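Local coordinates for protein Pyrimidine/purine nucleoside phosphorylase (Acinetobacter sp. ADP1, PDB 3HQX) that probably catalyses the reversible phosphorolysis of diverse purine and pyrimidine nucleosides, releasing the free base and alpha-D-ribose 1-phosphate, at residues Tyr88-Gly91 with Asn92-Phe95. Residues are numbered along the deposited sequence; the frame is centred on the assembly and turned at random.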
loop_
_atom_site.group_PDB
_atom_site.type_symbol
_atom_site.label_atom_id
_atom_site.label_comp_id
_atom_site.label_asym_id
_atom_site.label_seq_id
_atom_site.Cartn_x
_atom_site.Cartn_y
_atom_site.Cartn_z
ATOM N N TYR A 88 -3.204 -1.668 21.694
ATOM C CA TYR A 88 -4.631 -1.348 21.713
ATOM C C TYR A 88 -4.831 0.148 21.876
ATOM O O TYR A 88 -4.204 0.753 22.736
ATOM C CB TYR A 88 -5.296 -2.085 22.878
ATOM C CG TYR A 88 -6.758 -1.797 23.046
ATOM C CD1 TYR A 88 -7.701 -2.428 22.256
ATOM C CD2 TYR A 88 -7.189 -0.887 24.009
ATOM C CE1 TYR A 88 -9.061 -2.153 22.402
ATOM C CE2 TYR A 88 -8.549 -0.607 24.176
ATOM C CZ TYR A 88 -9.470 -1.239 23.372
ATOM O OH TYR A 88 -10.832 -0.978 23.564
ATOM N N VAL A 89 -5.765 0.706 21.097
ATOM C CA VAL A 89 -6.123 2.113 21.210
ATOM C C VAL A 89 -7.595 2.171 21.542
ATOM O O VAL A 89 -8.422 1.663 20.804
ATOM C CB VAL A 89 -5.817 2.869 19.905
ATOM C CG1 VAL A 89 -5.989 4.409 20.084
ATOM C CG2 VAL A 89 -4.377 2.487 19.382
ATOM N N PRO A 90 -7.929 2.787 22.688
ATOM C CA PRO A 90 -9.337 2.957 22.991
ATOM C C PRO A 90 -10.104 3.754 21.945
ATOM O O PRO A 90 -9.515 4.503 21.168
ATOM C CB PRO A 90 -9.339 3.699 24.336
ATOM C CG PRO A 90 -7.912 4.020 24.669
ATOM C CD PRO A 90 -7.032 3.506 23.600
ATOM N N GLY A 91 -11.418 3.581 21.955
ATOM C CA GLY A 91 -12.303 4.400 21.119
ATOM C C GLY A 91 -12.240 5.844 21.578
ATOM O O GLY A 91 -11.864 6.140 22.712
ATOM N N ASN A 92 -12.592 6.757 20.686
ATOM C CA ASN A 92 -12.570 8.190 20.977
ATOM C C ASN A 92 -11.249 8.684 21.529
ATOM O O ASN A 92 -11.211 9.483 22.427
ATOM C CB ASN A 92 -13.705 8.564 21.917
ATOM C CG ASN A 92 -15.056 8.230 21.358
ATOM O OD1 ASN A 92 -15.293 8.324 20.144
ATOM N ND2 ASN A 92 -15.975 7.862 22.248
ATOM N N SER A 93 -10.154 8.190 20.987
ATOM C CA SER A 93 -8.848 8.537 21.491
ATOM C C SER A 93 -7.924 8.771 20.295
ATOM O O SER A 93 -8.406 9.153 19.206
ATOM C CB SER A 93 -8.355 7.406 22.408
ATOM O OG SER A 93 -7.189 7.770 23.120
ATOM N N LEU A 94 -6.625 8.588 20.519
ATOM C CA LEU A 94 -5.592 8.842 19.520
ATOM C C LEU A 94 -4.287 8.141 19.870
ATOM O O LEU A 94 -4.075 7.672 21.002
ATOM C CB LEU A 94 -5.300 10.344 19.367
ATOM C CG LEU A 94 -4.627 11.163 20.478
ATOM C CD1 LEU A 94 -3.222 10.877 20.598
ATOM C CD2 LEU A 94 -4.760 12.657 20.186
ATOM N N PHE A 95 -3.415 8.088 18.879
ATOM C CA PHE A 95 -2.050 7.637 19.066
ATOM C C PHE A 95 -1.129 8.390 18.127
ATOM O O PHE A 95 -1.580 8.870 17.098
ATOM C CB PHE A 95 -1.936 6.096 18.948
ATOM C CG PHE A 95 -2.151 5.526 17.566
ATOM C CD1 PHE A 95 -1.074 5.288 16.755
ATOM C CD2 PHE A 95 -3.388 5.190 17.108
ATOM C CE1 PHE A 95 -1.209 4.694 15.533
ATOM C CE2 PHE A 95 -3.526 4.579 15.863
ATOM C CZ PHE A 95 -2.430 4.360 15.082
#
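Val-89, at the end of strand 86-89, and Phe-95, in strand 94-98, meet across the short turn that takes the chain from one sheet of this cupin-type beta barrel to the other, a compact example of how a sheet-to-sheet turn can bring apolar side chains from its two flanking strands together. From CB, the Val-89 side chain forks toward the strand that follows the turn. CG1, anti to the backbone N (chi1 -171°), comes within 3.9 Å of Leu-94 O and 4.0 Å of Phe-95 CD2. The other branch, CG2, lies 3.7 Å from Phe-95 CD2 and reaches the ring obliquely, and the two side chains cross at about a right angle. With chi1 at 69°, Phe-95 CG sits between its own N and carbonyl carbon, which carries the ring past the valine, with its CD2 side nearest. Phe-53 and Phe-87 extend this buried apolar patch, the latter by an edge-to-face contact.

At the bend, Gly-91 leads into Asn-92, which adopts a left-handed backbone conformation. Thr-55 OG1 ties the two arms together, hydrogen-bonding both Pro-90 O and Ser-93 N. Beside that junction the Pro-90 ring rests against the serine side chain, and Ser-93 CB lies 3.4 Å from Pro-90 O.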